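Local atomic coordinates of protein argonaute 5 (Arabidopsis thaliana, PDB entry 4G0O), a protein that probably recognises the 5' nucleotide of small guide RNAs through its MID domain and so helps sort them among Argonaute proteins. Residues A[91-96]-A[105-110]; A[25-30]-A[114-119]. One frame throughout, in Å; residues are numbered along the deposited sequence.

Interaction 1 of 2, residues A[91-96]-A[105-110]; sequences GKIKRI and SQCCQP. With SO4 (sulfate ion), chain C.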
# COMPACT_ATOMS: atom_id res chain seq x y z
N GLY A 91 8.83 9.69 7.27
CA GLY A 91 8.63 11.09 6.88
C GLY A 91 9.12 11.37 5.48
O GLY A 91 8.41 11.96 4.68
N LYS A 92 10.34 10.94 5.18
CA LYS A 92 10.90 11.06 3.84
C LYS A 92 9.95 10.45 2.79
O LYS A 92 9.65 11.09 1.77
CB LYS A 92 12.27 10.37 3.77
CG LYS A 92 12.97 10.62 2.45
CD LYS A 92 14.03 9.56 2.13
CE LYS A 92 15.38 9.84 2.79
NZ LYS A 92 16.35 8.71 2.55
N ILE A 93 9.48 9.23 3.04
CA ILE A 93 8.64 8.54 2.06
C ILE A 93 7.31 9.24 1.82
O ILE A 93 6.86 9.34 0.68
CB ILE A 93 8.39 7.06 2.45
CG1 ILE A 93 9.72 6.31 2.52
CG2 ILE A 93 7.44 6.37 1.45
CD1 ILE A 93 9.60 4.90 3.03
N LYS A 94 6.68 9.73 2.88
CA LYS A 94 5.38 10.37 2.74
C LYS A 94 5.54 11.69 2.02
O LYS A 94 4.75 12.02 1.13
CB LYS A 94 4.74 10.63 4.09
CG LYS A 94 4.32 9.38 4.81
CD LYS A 94 2.84 9.08 4.60
CE LYS A 94 2.61 7.97 3.56
NZ LYS A 94 1.15 7.83 3.22
N ARG A 95 6.57 12.43 2.41
CA ARG A 95 6.91 13.70 1.78
C ARG A 95 7.08 13.50 0.27
O ARG A 95 6.50 14.22 -0.54
CB ARG A 95 8.19 14.29 2.41
CG ARG A 95 8.81 15.42 1.58
CD ARG A 95 10.08 16.01 2.18
NE ARG A 95 11.19 15.05 2.22
CZ ARG A 95 11.96 14.74 1.18
NH1 ARG A 95 12.95 13.86 1.32
NH2 ARG A 95 11.74 15.29 -0.00
N ILE A 96 7.85 12.49 -0.11
CA ILE A 96 8.13 12.26 -1.53
C ILE A 96 6.85 11.89 -2.27
O ILE A 96 6.56 12.41 -3.35
CB ILE A 96 9.17 11.15 -1.71
CG1 ILE A 96 10.55 11.65 -1.26
CG2 ILE A 96 9.21 10.66 -3.16
CD1 ILE A 96 11.58 10.53 -1.10
N SER A 105 -0.21 6.96 -1.19
CA SER A 105 0.49 5.80 -0.67
C SER A 105 -0.09 5.27 0.64
O SER A 105 -0.68 6.00 1.42
CB SER A 105 1.98 6.12 -0.49
OG SER A 105 2.16 7.13 0.49
N GLN A 106 0.09 3.97 0.85
CA GLN A 106 -0.19 3.37 2.15
C GLN A 106 1.08 2.68 2.66
O GLN A 106 1.58 1.73 2.04
CB GLN A 106 -1.33 2.35 2.05
CG GLN A 106 -1.60 1.62 3.35
CD GLN A 106 -2.03 2.56 4.46
OE1 GLN A 106 -2.90 3.41 4.26
NE2 GLN A 106 -1.42 2.43 5.63
N CYS A 107 1.60 3.17 3.78
CA CYS A 107 2.83 2.65 4.34
C CYS A 107 2.57 1.62 5.45
O CYS A 107 1.72 1.81 6.33
CB CYS A 107 3.70 3.81 4.85
SG CYS A 107 4.25 4.97 3.56
N CYS A 108 3.32 0.52 5.38
CA CYS A 108 3.14 -0.64 6.25
C CYS A 108 4.45 -1.15 6.81
O CYS A 108 5.38 -1.43 6.05
CB CYS A 108 2.50 -1.78 5.45
SG CYS A 108 0.82 -1.42 4.87
N GLN A 109 4.51 -1.31 8.12
CA GLN A 109 5.72 -1.82 8.76
C GLN A 109 5.98 -3.31 8.47
O GLN A 109 5.11 -4.16 8.68
CB GLN A 109 5.65 -1.61 10.27
CG GLN A 109 5.77 -0.17 10.68
CD GLN A 109 5.46 0.01 12.14
OE1 GLN A 109 4.43 -0.46 12.62
NE2 GLN A 109 6.37 0.66 12.86
N PRO A 110 7.19 -3.62 8.00
CA PRO A 110 7.57 -4.99 7.62
C PRO A 110 7.35 -6.04 8.72
O PRO A 110 6.99 -7.18 8.41
CB PRO A 110 9.07 -4.86 7.25
CG PRO A 110 9.52 -3.55 7.83
CD PRO A 110 8.31 -2.67 7.87
S SO4 C . -0.70 5.79 7.01
O1 SO4 C . -0.21 4.82 7.99
O2 SO4 C . 0.37 6.02 6.00
O3 SO4 C . -1.94 5.30 6.39
O4 SO4 C . -1.04 7.05 7.69

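Interaction 2 of 2, residues A[25-30]-A[114-119]; sequences RGLPQE and NKLNKQ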
# COMPACT_ATOMS: atom_id res chain seq x y z
N ARG A 25 10.99 -13.15 0.36
CA ARG A 25 10.71 -12.52 -0.93
C ARG A 25 9.29 -12.76 -1.43
O ARG A 25 8.87 -12.14 -2.41
CB ARG A 25 11.72 -12.99 -1.99
CG ARG A 25 13.03 -12.17 -2.04
CD ARG A 25 12.82 -10.76 -2.63
NE ARG A 25 13.58 -9.74 -1.91
CZ ARG A 25 14.79 -9.29 -2.25
NH1 ARG A 25 15.41 -9.77 -3.33
NH2 ARG A 25 15.39 -8.36 -1.51
N GLY A 26 8.54 -13.65 -0.78
CA GLY A 26 7.19 -13.96 -1.21
C GLY A 26 6.12 -13.23 -0.41
O GLY A 26 4.94 -13.26 -0.74
N LEU A 27 6.55 -12.57 0.66
CA LEU A 27 5.65 -11.85 1.53
C LEU A 27 4.93 -10.65 0.88
O LEU A 27 3.71 -10.50 1.08
CB LEU A 27 6.38 -11.43 2.81
CG LEU A 27 5.54 -10.72 3.86
CD1 LEU A 27 4.44 -11.64 4.43
CD2 LEU A 27 6.44 -10.21 4.96
N PRO A 28 5.66 -9.80 0.13
CA PRO A 28 4.96 -8.69 -0.54
C PRO A 28 3.77 -9.15 -1.39
O PRO A 28 2.68 -8.59 -1.26
CB PRO A 28 6.05 -8.08 -1.43
CG PRO A 28 7.30 -8.28 -0.63
CD PRO A 28 7.13 -9.64 0.03
N GLN A 29 3.98 -10.16 -2.24
CA GLN A 29 2.90 -10.76 -3.03
C GLN A 29 1.79 -11.33 -2.17
O GLN A 29 0.62 -11.08 -2.41
CB GLN A 29 3.43 -11.91 -3.89
CG GLN A 29 3.81 -11.51 -5.29
CD GLN A 29 2.61 -11.03 -6.07
OE1 GLN A 29 1.46 -11.30 -5.69
NE2 GLN A 29 2.87 -10.29 -7.15
N GLU A 30 2.17 -12.13 -1.18
CA GLU A 30 1.20 -12.79 -0.33
C GLU A 30 0.40 -11.76 0.48
O GLU A 30 -0.84 -11.81 0.52
CB GLU A 30 1.89 -13.80 0.58
CG GLU A 30 1.13 -14.15 1.86
CD GLU A 30 -0.00 -15.15 1.64
OE1 GLU A 30 -0.28 -15.53 0.48
OE2 GLU A 30 -0.62 -15.56 2.64
N ASN A 114 4.63 -9.01 8.19
CA ASN A 114 5.04 -10.38 8.47
C ASN A 114 4.00 -11.18 9.29
O ASN A 114 3.90 -12.39 9.14
CB ASN A 114 6.39 -10.40 9.19
CG ASN A 114 7.07 -11.74 9.09
OD1 ASN A 114 7.12 -12.35 8.02
ND2 ASN A 114 7.59 -12.24 10.22
N LYS A 115 3.25 -10.51 10.15
CA LYS A 115 2.26 -11.18 10.99
C LYS A 115 1.03 -11.62 10.19
O LYS A 115 0.34 -12.57 10.57
CB LYS A 115 1.80 -10.30 12.14
CG LYS A 115 2.85 -9.91 13.19
CD LYS A 115 2.31 -8.67 13.94
CE LYS A 115 3.15 -8.20 15.13
NZ LYS A 115 4.61 -8.34 14.89
N LEU A 116 0.74 -10.91 9.09
CA LEU A 116 -0.47 -11.14 8.31
C LEU A 116 -1.71 -11.25 9.22
O LEU A 116 -2.57 -12.13 9.04
CB LEU A 116 -0.34 -12.38 7.42
CG LEU A 116 0.61 -12.28 6.22
CD1 LEU A 116 0.83 -13.65 5.59
CD2 LEU A 116 0.08 -11.29 5.17
N ASN A 117 -1.77 -10.37 10.22
CA ASN A 117 -2.91 -10.33 11.11
C ASN A 117 -4.12 -9.78 10.36
O ASN A 117 -4.03 -8.74 9.70
CB ASN A 117 -2.61 -9.51 12.37
CG ASN A 117 -3.54 -9.88 13.53
OD1 ASN A 117 -4.68 -10.27 13.32
ND2 ASN A 117 -3.03 -9.79 14.75
N LYS A 118 -5.24 -10.48 10.42
CA LYS A 118 -6.38 -10.08 9.62
C LYS A 118 -7.09 -8.82 10.14
O LYS A 118 -7.78 -8.14 9.37
CB LYS A 118 -7.34 -11.25 9.42
CG LYS A 118 -7.38 -11.72 7.98
CD LYS A 118 -7.59 -13.22 7.88
CE LYS A 118 -9.00 -13.61 8.23
NZ LYS A 118 -9.16 -15.09 8.02
N GLN A 119 -6.91 -8.52 11.42
CA GLN A 119 -7.44 -7.28 11.98
C GLN A 119 -6.57 -6.08 11.61
O GLN A 119 -7.04 -4.94 11.52
CB GLN A 119 -7.58 -7.38 13.50
CG GLN A 119 -8.08 -6.10 14.18
CD GLN A 119 -9.51 -5.70 13.78
OE1 GLN A 119 -9.77 -5.27 12.65
NE2 GLN A 119 -10.44 -5.85 14.71

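Interaction 1 of 2, residues A[91-96]-A[105-110]
Lys-94 reaches from helix 91-96 across to Ser-105 and Cys-107 on strand 105-108, whose direction is nearly opposite to that of the helix. The contact is a worked example of a long side chain spanning the 9.7 Å between a helix axis and a strand axis. From CB the chain sets off with CG anti to the carbonyl carbon, then bends at both chi2 (-97°) and chi3 (102°), which swings its end over to the strand. Lys-94 CD passes 4.2 Å from O2 of the bound sulfate. Lys-94 CE lies between Ser-105 OG and the thiol, 3.4 Å from Cys-107 SG. The tip then divides its hydrogen bonding: Lys-94 NZ donates to Ser-105 OG at 3.0 Å, more weakly to Ser-105 O, and weakly to sulfate O2 at 3.4 Å. Ile-93 CG2 covers the same thiol from the helix, 4.1 Å from Cys-107 SG. Gln-106, on the other side of the strand, bends at chi2 and lays its amide with both NE2 and OE1 near sulfate O3; the bond from Gln-106 NE2 to O3, 3.0 Å, is weak and bent (129°). With an alanine here instead of Lys-94, Ser-105 OG would probably lose this donor and the anion one of its positive neighbours. Lys-131 also bonds the sulfate, and Tyr-90 packs on Cys-107. A tyrosine, two lysines and a glutamine placed in this way are the hallmark of the pocket that holds the guide's 5' phosphate in eukaryotic Argonaute MID domains, a phosphate whose place the sulfate probably takes, built here on a beta-alpha-beta unit.

Interaction 2 of 2, residues A[25-30]-A[114-119]
Leu-27 and Asn-114 bring their backbones closest, CA to CA 7.1 Å, while Glu-30, one turn further along the helix, faces Leu-116, where the chain leaves helix 110-115 with a positive phi of 46°. That turn illustrates how a break between two helices can offer a single apolar side chain to a third. Leu-27, with CG anti to the backbone N (chi1 -176°), extends toward segment 114-119 and sends its two methyls to different partners there. Leu-27 CD2 meets the start of that segment, lying 3.8 Å from Asn-114 CA and close to OD1 of the same residue, with the two side chains crossing at about a right angle. Leu-27 CD1 turns instead to the branch point of Leu-116, 4.3 Å from Leu-116 CG. Leu-116 in turn presents CD1 to Glu-30, where it rests against the aliphatic stem, 3.8 Å from Glu-30 CG, and also beside carboxylate oxygen OE2. Phe-31 and Gln-34, further along helix 27-42, continue the surface on which Leu-116 lies. Beyond it, Asn-117 is the N-cap of helix 118-131, its OD1 taking a weak bond from Gln-119 N. No hydrogen bond joins the two segments; methyls touch both carbons and oxygens of their partners, and such non-directional contacts fit the segments by shape, with nothing across the contact to fix the rotation of the Asn-114 amide or the Glu-30 carboxylate.

How the interactions relate
Interaction 1 is the more buried of the two and interaction 2 lies further from the middle of the domain, their centres about 17 Å apart. Their touching residues lie on different helices and strands, but segment 105-110 runs into the start of helix 110-115, whose end enters interaction 2, so one run of chain serves both. The chemistry changes along it: in interaction 1 a lysine brings hydrogen bonds and positive charge to a buried, anion-binding corner, whereas interaction 2 relies on leucine methyls at a partly exposed helix junction. Helix 118-131 links the two places, starting within interaction 2 and supplying Lys-131 to the sulfate of interaction 1.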